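Local structure of small ribosomal subunit biogenesis GTPase RsgA (Thermotoga maritima, 1U0L) at residues E242-C256 / D260-A274. The protein probably assists late maturation of the 30S ribosomal subunit as a zinc-containing, circularly permuted GTPase that hydrolyses GTP slowly and is stimulated by that subunit. Sequence-based numbering, arbitrary orientation.
Sequences EELKHYFKEFGDKQC and DCNHVDEPECGVKEA. With ZN (zinc ion), chain D.
Cys256 meets Cys261, His263 and Cys269 around a zinc ion, which ties the end of 242-256 to the loop and helix start of 260-274. Cys256 SG lies 2.3 Å from the zinc, and His263 ND1, the imidazole nitrogen nearer the backbone, coordinates it at 2.4 Å. Three thiolate sulfurs and an imidazole nitrogen suit zinc, a redox-inert ion that readily takes four tetrahedral ligands. Cys269 does double duty: as N-cap of helix 270-277, its SG accepts a nearly straight bond from Lys272 N (3.0 Å, 170° at the hydrogen), which, with the nearby helix start, would help to stabilise thiolate charge.

Polar contacts gather at Lys245, whose bend at chi3 (71°) brings its ammonium between Asp260 and Asn262. NZ comes from above the carboxylate plane to form a salt bridge with Asp260 OD1 (2.6 Å). It also donates to Asn262 OD1, 2.6 Å away, and weakly to Cys261 O. Lysine suits this place: its apolar chain passes the NE2 side of His263, and its cation can serve several oxygens.

Apolar packing completes the join. Phe251's flat ring offers its edge to the face of His263, centroids 5.5 Å apart and planes at 67°, and one face to Val271 CG1, 4.0 Å from the ring centroid, in a CH-pi contact. Phe248 CB covers the opposite face. Ala274's small methyl lets Lys254 lie close to the helix, CD 3.7 Å from Ala274 CB. Tyr288 of helix 282-296 meets Phe251 edge-to-face. Three cysteines and a histidine round one zinc make up the zinc-finger domain that follows the permuted GTPase domain in RsgA proteins.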
ATOM      1  N   GLU A 242       9.668  -3.183  20.059  1.00 68.56           N
ATOM      2  CA  GLU A 242       8.456  -3.484  20.818  1.00 69.25           C
ATOM      3  C   GLU A 242       7.172  -3.062  20.108  1.00 67.79           C
ATOM      4  O   GLU A 242       6.075  -3.409  20.540  1.00 67.80           O
ATOM      5  CB  GLU A 242       8.535  -2.816  22.195  1.00 67.31           C
ATOM      6  CG  GLU A 242       9.043  -1.377  22.154  1.00 71.36           C
ATOM      7  CD  GLU A 242      10.558  -1.281  22.076  1.00 73.84           C
ATOM      8  OE1 GLU A 242      11.067  -0.224  21.647  1.00 75.04           O
ATOM      9  OE2 GLU A 242      11.242  -2.257  22.456  1.00 73.70           O
ATOM     10  N   GLU A 243       7.315  -2.319  19.018  1.00 39.02           N
ATOM     11  CA  GLU A 243       6.165  -1.843  18.254  1.00 38.72           C
ATOM     12  C   GLU A 243       5.721  -2.830  17.165  1.00 37.67           C
ATOM     13  O   GLU A 243       4.523  -3.021  16.919  1.00 35.94           O
ATOM     14  CB  GLU A 243       6.514  -0.490  17.630  1.00 57.97           C
ATOM     15  CG  GLU A 243       5.521   0.026  16.608  1.00 61.57           C
ATOM     16  CD  GLU A 243       5.930   1.380  16.058  1.00 63.89           C
ATOM     17  OE1 GLU A 243       5.283   1.852  15.096  1.00 65.73           O
ATOM     18  OE2 GLU A 243       6.896   1.970  16.593  1.00 62.96           O
ATOM     19  N   LEU A 244       6.704  -3.452  16.523  1.00 44.79           N
ATOM     20  CA  LEU A 244       6.481  -4.419  15.456  1.00 43.03           C
ATOM     21  C   LEU A 244       5.326  -5.406  15.697  1.00 42.88           C
ATOM     22  O   LEU A 244       4.520  -5.647  14.798  1.00 42.22           O
ATOM     23  CB  LEU A 244       7.768  -5.209  15.237  1.00 36.67           C
ATOM     24  CG  LEU A 244       8.318  -5.472  13.835  1.00 35.56           C
ATOM     25  CD1 LEU A 244       9.268  -6.655  13.928  1.00 33.70           C
ATOM     26  CD2 LEU A 244       7.205  -5.769  12.851  1.00 36.00           C
ATOM     27  N   LYS A 245       5.251  -5.979  16.897  1.00 48.14           N
ATOM     28  CA  LYS A 245       4.219  -6.969  17.229  1.00 47.48           C
ATOM     29  C   LYS A 245       2.786  -6.544  16.887  1.00 46.63           C
ATOM     30  O   LYS A 245       1.917  -7.390  16.675  1.00 48.05           O
ATOM     31  CB  LYS A 245       4.298  -7.335  18.717  1.00 44.91           C
ATOM     32  CG  LYS A 245       3.689  -6.287  19.629  1.00 45.23           C
ATOM     33  CD  LYS A 245       3.875  -6.603  21.092  1.00 43.95           C
ATOM     34  CE  LYS A 245       5.314  -6.428  21.505  1.00 44.66           C
ATOM     35  NZ  LYS A 245       5.408  -6.140  22.961  1.00 44.21           N
ATOM     36  N   HIS A 246       2.543  -5.239  16.837  1.00 40.21           N
ATOM     37  CA  HIS A 246       1.216  -4.722  16.520  1.00 39.11           C
ATOM     38  C   HIS A 246       0.953  -4.736  15.021  1.00 38.81           C
ATOM     39  O   HIS A 246      -0.114  -4.338  14.568  1.00 39.64           O
ATOM     40  CB  HIS A 246       1.064  -3.278  17.006  1.00 40.62           C
ATOM     41  CG  HIS A 246       1.293  -3.102  18.470  1.00 41.53           C
ATOM     42  ND1 HIS A 246       0.614  -3.829  19.422  1.00 43.06           N
ATOM     43  CD2 HIS A 246       2.136  -2.288  19.148  1.00 42.99           C
ATOM     44  CE1 HIS A 246       1.033  -3.475  20.623  1.00 45.54           C
ATOM     45  NE2 HIS A 246       1.956  -2.541  20.485  1.00 45.42           N
ATOM     46  N   TYR A 247       1.924  -5.189  14.245  1.00 39.47           N
ATOM     47  CA  TYR A 247       1.760  -5.198  12.810  1.00 37.55           C
ATOM     48  C   TYR A 247       1.643  -6.604  12.233  1.00 37.88           C
ATOM     49  O   TYR A 247       1.924  -6.853  11.054  1.00 38.35           O
ATOM     50  CB  TYR A 247       2.910  -4.408  12.209  1.00 32.62           C
ATOM     51  CG  TYR A 247       2.903  -2.972  12.698  1.00 32.25           C
ATOM     52  CD1 TYR A 247       4.093  -2.279  12.916  1.00 33.03           C
ATOM     53  CD2 TYR A 247       1.699  -2.288  12.903  1.00 30.47           C
ATOM     54  CE1 TYR A 247       4.090  -0.940  13.322  1.00 30.22           C
ATOM     55  CE2 TYR A 247       1.686  -0.950  13.301  1.00 28.96           C
ATOM     56  CZ  TYR A 247       2.885  -0.288  13.502  1.00 28.76           C
ATOM     57  OH  TYR A 247       2.890   1.043  13.828  1.00 27.88           O
ATOM     58  N   PHE A 248       1.207  -7.516  13.096  1.00 37.05           N
ATOM     59  CA  PHE A 248       0.971  -8.909  12.748  1.00 35.37           C
ATOM     60  C   PHE A 248      -0.409  -9.240  13.320  1.00 37.34           C
ATOM     61  O   PHE A 248      -0.499  -9.763  14.431  1.00 36.52           O
ATOM     62  CB  PHE A 248       2.010  -9.816  13.405  1.00 23.27           C
ATOM     63  CG  PHE A 248       3.284  -9.965  12.622  1.00 19.20           C
ATOM     64  CD1 PHE A 248       4.251  -8.970  12.641  1.00 16.45           C
ATOM     65  CD2 PHE A 248       3.506 -11.111  11.854  1.00 18.86           C
ATOM     66  CE1 PHE A 248       5.423  -9.101  11.910  1.00 17.86           C
ATOM     67  CE2 PHE A 248       4.667 -11.262  11.115  1.00 19.82           C
ATOM     68  CZ  PHE A 248       5.637 -10.250  11.140  1.00 20.25           C
ATOM     69  N   LYS A 249      -1.470  -8.907  12.578  1.00 34.56           N
ATOM     70  CA  LYS A 249      -2.847  -9.169  13.008  1.00 34.36           C
ATOM     71  C   LYS A 249      -2.922 -10.264  14.060  1.00 37.98           C
ATOM     72  O   LYS A 249      -3.298 -10.010  15.200  1.00 38.97           O
ATOM     73  CB  LYS A 249      -3.724  -9.623  11.843  1.00 33.48           C
ATOM     74  CG  LYS A 249      -4.100  -8.591  10.793  1.00 31.62           C
ATOM     75  CD  LYS A 249      -5.333  -9.095  10.018  1.00 26.85           C
ATOM     76  CE  LYS A 249      -5.665  -8.204   8.864  1.00 26.60           C
ATOM     77  NZ  LYS A 249      -5.643  -6.763   9.278  1.00 30.77           N
ATOM     78  N   GLU A 250      -2.572 -11.486  13.654  1.00 39.98           N
ATOM     79  CA  GLU A 250      -2.604 -12.657  14.533  1.00 43.80           C
ATOM     80  C   GLU A 250      -2.232 -12.354  15.975  1.00 45.38           C
ATOM     81  O   GLU A 250      -2.860 -12.866  16.893  1.00 46.34           O
ATOM     82  CB  GLU A 250      -1.663 -13.755  14.028  1.00 52.74           C
ATOM     83  CG  GLU A 250      -1.805 -14.092  12.576  1.00 55.41           C
ATOM     84  CD  GLU A 250      -0.663 -13.539  11.762  1.00 57.89           C
ATOM     85  OE1 GLU A 250      -0.420 -12.313  11.841  1.00 58.07           O
ATOM     86  OE2 GLU A 250      -0.012 -14.335  11.051  1.00 58.18           O
ATOM     87  N   PHE A 251      -1.193 -11.551  16.170  1.00 55.17           N
ATOM     88  CA  PHE A 251      -0.746 -11.193  17.511  1.00 60.11           C
ATOM     89  C   PHE A 251      -1.692 -10.115  18.037  1.00 63.81           C
ATOM     90  O   PHE A 251      -1.554  -8.935  17.689  1.00 64.35           O
ATOM     91  CB  PHE A 251       0.682 -10.629  17.481  1.00 56.54           C
ATOM     92  CG  PHE A 251       1.699 -11.522  16.803  1.00 55.54           C
ATOM     93  CD1 PHE A 251       1.312 -12.634  16.068  1.00 54.27           C
ATOM     94  CD2 PHE A 251       3.054 -11.208  16.867  1.00 55.50           C
ATOM     95  CE1 PHE A 251       2.247 -13.408  15.413  1.00 54.57           C
ATOM     96  CE2 PHE A 251       3.995 -11.982  16.210  1.00 54.71           C
ATOM     97  CZ  PHE A 251       3.592 -13.080  15.482  1.00 54.47           C
ATOM     98  N   GLY A 252      -2.652 -10.518  18.866  1.00 63.10           N
ATOM     99  CA  GLY A 252      -3.602  -9.562  19.408  1.00 65.50           C
ATOM    100  C   GLY A 252      -4.555 -10.216  20.385  1.00 68.30           C
ATOM    101  O   GLY A 252      -4.535  -9.922  21.583  1.00 68.76           O
ATOM    102  N   ASP A 253      -5.396 -11.107  19.871  1.00126.53           N
ATOM    103  CA  ASP A 253      -6.356 -11.825  20.699  1.00129.12           C
ATOM    104  C   ASP A 253      -5.621 -12.845  21.563  1.00129.13           C
ATOM    105  O   ASP A 253      -6.233 -13.542  22.370  1.00130.28           O
ATOM    106  CB  ASP A 253      -7.365 -12.555  19.822  1.00106.01           C
ATOM    107  CG  ASP A 253      -6.702 -13.524  18.869  1.00108.66           C
ATOM    108  OD1 ASP A 253      -6.056 -13.060  17.906  1.00110.85           O
ATOM    109  OD2 ASP A 253      -6.814 -14.750  19.090  1.00110.46           O
ATOM    110  N   LYS A 254      -4.308 -12.938  21.373  1.00 67.74           N
ATOM    111  CA  LYS A 254      -3.474 -13.864  22.133  1.00 66.82           C
ATOM    112  C   LYS A 254      -3.026 -13.201  23.447  1.00 65.58           C
ATOM    113  O   LYS A 254      -2.641 -12.026  23.459  1.00 64.76           O
ATOM    114  CB  LYS A 254      -2.249 -14.258  21.300  1.00 55.74           C
ATOM    115  CG  LYS A 254      -2.045 -15.754  21.137  1.00 56.08           C
ATOM    116  CD  LYS A 254      -3.058 -16.385  20.177  1.00 58.10           C
ATOM    117  CE  LYS A 254      -2.875 -15.885  18.745  1.00 59.67           C
ATOM    118  NZ  LYS A 254      -3.777 -16.550  17.755  1.00 58.82           N
ATOM    119  N   GLN A 255      -3.089 -13.950  24.549  1.00 57.05           N
ATOM    120  CA  GLN A 255      -2.691 -13.430  25.858  1.00 56.06           C
ATOM    121  C   GLN A 255      -1.377 -14.023  26.340  1.00 53.59           C
ATOM    122  O   GLN A 255      -1.189 -15.246  26.347  1.00 52.73           O
ATOM    123  CB  GLN A 255      -3.781 -13.691  26.906  1.00103.04           C
ATOM    124  CG  GLN A 255      -4.872 -12.628  26.966  1.00106.34           C
ATOM    125  CD  GLN A 255      -5.518 -12.380  25.619  1.00108.70           C
ATOM    126  OE1 GLN A 255      -6.123 -13.279  25.034  1.00109.33           O
ATOM    127  NE2 GLN A 255      -5.389 -11.156  25.115  1.00107.92           N
ATOM    128  N   CYS A 256      -0.477 -13.136  26.746  1.00 64.77           N
ATOM    129  CA  CYS A 256       0.841 -13.511  27.242  1.00 63.61           C
ATOM    130  C   CYS A 256       0.989 -13.087  28.703  1.00 65.41           C
ATOM    131  O   CYS A 256       0.486 -12.031  29.108  1.00 66.33           O
ATOM    132  CB  CYS A 256       1.938 -12.834  26.405  1.00 49.98           C
ATOM    133  SG  CYS A 256       2.029 -13.359  24.680  1.00 37.97           S
ATOM    134  N   ASP A 260       2.808  -6.473  27.851  1.00 78.87           N
ATOM    135  CA  ASP A 260       3.506  -6.156  26.611  1.00 79.57           C
ATOM    136  C   ASP A 260       4.700  -7.100  26.427  1.00 77.32           C
ATOM    137  O   ASP A 260       5.862  -6.712  26.547  1.00 76.12           O
ATOM    138  CB  ASP A 260       3.991  -4.701  26.602  1.00134.35           C
ATOM    139  CG  ASP A 260       4.589  -4.296  25.257  1.00136.45           C
ATOM    140  OD1 ASP A 260       3.877  -4.406  24.232  1.00138.58           O
ATOM    141  OD2 ASP A 260       5.763  -3.870  25.223  1.00136.82           O
ATOM    142  N   CYS A 261       4.384  -8.355  26.148  1.00 60.42           N
ATOM    143  CA  CYS A 261       5.379  -9.378  25.919  1.00 57.11           C
ATOM    144  C   CYS A 261       5.702  -9.306  24.432  1.00 55.36           C
ATOM    145  O   CYS A 261       4.792  -9.340  23.608  1.00 56.26           O
ATOM    146  CB  CYS A 261       4.772 -10.732  26.253  1.00 61.96           C
ATOM    147  SG  CYS A 261       5.692 -12.133  25.665  1.00 63.54           S
ATOM    148  N   ASN A 262       6.983  -9.201  24.089  1.00 40.01           N
ATOM    149  CA  ASN A 262       7.396  -9.117  22.697  1.00 37.64           C
ATOM    150  C   ASN A 262       7.327 -10.446  21.951  1.00 37.46           C
ATOM    151  O   ASN A 262       7.655 -10.522  20.764  1.00 37.25           O
ATOM    152  CB  ASN A 262       8.802  -8.528  22.610  1.00 36.62           C
ATOM    153  CG  ASN A 262       8.851  -7.075  23.077  1.00 37.12           C
ATOM    154  OD1 ASN A 262       8.009  -6.254  22.690  1.00 35.85           O
ATOM    155  ND2 ASN A 262       9.842  -6.750  23.905  1.00 37.91           N
ATOM    156  N   HIS A 263       6.904 -11.493  22.651  1.00 41.15           N
ATOM    157  CA  HIS A 263       6.746 -12.817  22.058  1.00 42.47           C
ATOM    158  C   HIS A 263       8.031 -13.528  21.617  1.00 42.59           C
ATOM    159  O   HIS A 263       7.966 -14.532  20.909  1.00 42.18           O
ATOM    160  CB  HIS A 263       5.789 -12.727  20.868  1.00 63.60           C
ATOM    161  CG  HIS A 263       4.637 -11.799  21.093  1.00 65.46           C
ATOM    162  ND1 HIS A 263       3.622 -12.075  21.982  1.00 65.59           N
ATOM    163  CD2 HIS A 263       4.360 -10.581  20.570  1.00 66.08           C
ATOM    164  CE1 HIS A 263       2.769 -11.068  21.997  1.00 67.07           C
ATOM    165  NE2 HIS A 263       3.193 -10.147  21.150  1.00 67.46           N
ATOM    166  N   VAL A 264       9.195 -13.022  22.018  1.00 38.64           N
ATOM    167  CA  VAL A 264      10.447 -13.672  21.633  1.00 38.37           C
ATOM    168  C   VAL A 264      10.920 -14.630  22.727  1.00 39.57           C
ATOM    169  O   VAL A 264      10.596 -15.811  22.696  1.00 37.56           O
ATOM    170  CB  VAL A 264      11.578 -12.650  21.365  1.00 38.39           C
ATOM    171  CG1 VAL A 264      12.857 -13.384  20.940  1.00 37.97           C
ATOM    172  CG2 VAL A 264      11.146 -11.663  20.299  1.00 36.58           C
ATOM    173  N   ASP A 265      11.670 -14.108  23.695  1.00 47.20           N
ATOM    174  CA  ASP A 265      12.196 -14.907  24.795  1.00 50.27           C
ATOM    175  C   ASP A 265      11.229 -15.113  25.948  1.00 51.68           C
ATOM    176  O   ASP A 265      11.219 -16.178  26.570  1.00 52.75           O
ATOM    177  CB  ASP A 265      13.477 -14.285  25.359  1.00 86.45           C
ATOM    178  CG  ASP A 265      14.707 -14.625  24.530  1.00 90.30           C
ATOM    179  OD1 ASP A 265      14.772 -15.755  23.999  1.00 92.69           O
ATOM    180  OD2 ASP A 265      15.610 -13.768  24.429  1.00 91.32           O
ATOM    181  N   GLU A 266      10.421 -14.094  26.235  1.00 47.68           N
ATOM    182  CA  GLU A 266       9.457 -14.144  27.341  1.00 47.88           C
ATOM    183  C   GLU A 266       8.908 -15.534  27.719  1.00 48.93           C
ATOM    184  O   GLU A 266       8.367 -16.275  26.898  1.00 46.03           O
ATOM    185  CB  GLU A 266       8.302 -13.176  27.095  1.00 61.20           C
ATOM    186  CG  GLU A 266       8.684 -11.685  27.134  1.00 61.24           C
ATOM    187  CD  GLU A 266       9.173 -11.139  25.793  1.00 61.58           C
ATOM    188  OE1 GLU A 266       9.130 -11.881  24.788  1.00 62.30           O
ATOM    189  OE2 GLU A 266       9.591  -9.958  25.742  1.00 61.34           O
ATOM    190  N   PRO A 267       9.049 -15.879  29.009  1.00 82.19           N
ATOM    191  CA  PRO A 267       8.678 -17.084  29.761  1.00 82.27           C
ATOM    192  C   PRO A 267       7.350 -17.745  29.429  1.00 83.36           C
ATOM    193  O   PRO A 267       7.232 -18.964  29.471  1.00 85.44           O
ATOM    194  CB  PRO A 267       8.720 -16.596  31.200  1.00 87.75           C
ATOM    195  CG  PRO A 267       9.875 -15.650  31.164  1.00 88.85           C
ATOM    196  CD  PRO A 267       9.617 -14.862  29.921  1.00 87.63           C
ATOM    197  N   GLU A 268       6.348 -16.946  29.115  1.00 66.77           N
ATOM    198  CA  GLU A 268       5.044 -17.504  28.805  1.00 68.38           C
ATOM    199  C   GLU A 268       4.446 -16.595  27.762  1.00 68.72           C
ATOM    200  O   GLU A 268       4.268 -15.400  27.998  1.00 70.69           O
ATOM    201  CB  GLU A 268       4.169 -17.513  30.052  1.00 98.71           C
ATOM    202  CG  GLU A 268       2.804 -18.132  29.839  1.00103.28           C
ATOM    203  CD  GLU A 268       1.917 -18.031  31.067  1.00106.67           C
ATOM    204  OE1 GLU A 268       2.311 -18.522  32.143  1.00106.49           O
ATOM    205  OE2 GLU A 268       0.816 -17.446  30.944  1.00108.79           O
ATOM    206  N   CYS A 269       4.128 -17.158  26.609  1.00 61.00           N
ATOM    207  CA  CYS A 269       3.591 -16.338  25.544  1.00 59.08           C
ATOM    208  C   CYS A 269       2.430 -16.984  24.812  1.00 57.72           C
ATOM    209  O   CYS A 269       2.582 -18.059  24.244  1.00 57.44           O
ATOM    210  CB  CYS A 269       4.706 -16.035  24.553  1.00 57.62           C
ATOM    211  SG  CYS A 269       4.146 -15.135  23.131  1.00 54.08           S
ATOM    212  N   GLY A 270       1.277 -16.325  24.813  1.00 76.28           N
ATOM    213  CA  GLY A 270       0.135 -16.880  24.113  1.00 75.03           C
ATOM    214  C   GLY A 270       0.433 -17.011  22.630  1.00 72.71           C
ATOM    215  O   GLY A 270      -0.078 -17.909  21.940  1.00 71.89           O
ATOM    216  N   VAL A 271       1.261 -16.098  22.139  1.00 39.84           N
ATOM    217  CA  VAL A 271       1.646 -16.118  20.748  1.00 38.03           C
ATOM    218  C   VAL A 271       2.553 -17.324  20.533  1.00 37.89           C
ATOM    219  O   VAL A 271       2.279 -18.150  19.660  1.00 38.55           O
ATOM    220  CB  VAL A 271       2.387 -14.835  20.349  1.00 32.30           C
ATOM    221  CG1 VAL A 271       3.012 -15.027  18.983  1.00 33.36           C
ATOM    222  CG2 VAL A 271       1.416 -13.666  20.311  1.00 31.04           C
ATOM    223  N   LYS A 272       3.621 -17.443  21.322  1.00 40.49           N
ATOM    224  CA  LYS A 272       4.498 -18.597  21.176  1.00 40.12           C
ATOM    225  C   LYS A 272       3.709 -19.889  21.356  1.00 39.66           C
ATOM    226  O   LYS A 272       3.965 -20.871  20.671  1.00 39.87           O
ATOM    227  CB  LYS A 272       5.664 -18.536  22.162  1.00 45.42           C
ATOM    228  CG  LYS A 272       6.770 -17.625  21.671  1.00 46.69           C
ATOM    229  CD  LYS A 272       8.151 -18.162  22.006  1.00 46.42           C
ATOM    230  CE  LYS A 272       8.558 -17.761  23.400  1.00 47.49           C
ATOM    231  NZ  LYS A 272       9.878 -18.339  23.749  1.00 48.95           N
ATOM    232  N   GLU A 273       2.735 -19.881  22.261  1.00 34.02           N
ATOM    233  CA  GLU A 273       1.908 -21.059  22.491  1.00 36.46           C
ATOM    234  C   GLU A 273       1.142 -21.390  21.214  1.00 35.70           C
ATOM    235  O   GLU A 273       1.149 -22.534  20.757  1.00 33.91           O
ATOM    236  CB  GLU A 273       0.917 -20.810  23.631  1.00 98.54           C
ATOM    237  CG  GLU A 273      -0.082 -21.941  23.829  1.00106.38           C
ATOM    238  CD  GLU A 273      -1.123 -21.634  24.892  1.00111.86           C
ATOM    239  OE1 GLU A 273      -0.736 -21.439  26.062  1.00116.32           O
ATOM    240  OE2 GLU A 273      -2.328 -21.586  24.561  1.00113.58           O
ATOM    241  N   ALA A 274       0.496 -20.375  20.645  1.00 50.19           N
ATOM    242  CA  ALA A 274      -0.294 -20.506  19.421  1.00 51.55           C
ATOM    243  C   ALA A 274       0.486 -21.118  18.255  1.00 52.63           C
ATOM    244  O   ALA A 274      -0.067 -21.877  17.452  1.00 52.33           O
ATOM    245  CB  ALA A 274      -0.834 -19.135  19.014  1.00 28.45           C
TER
HETATM  246 ZN    ZN D 298       4.184 -12.972  24.123  1.00 62.42          ZN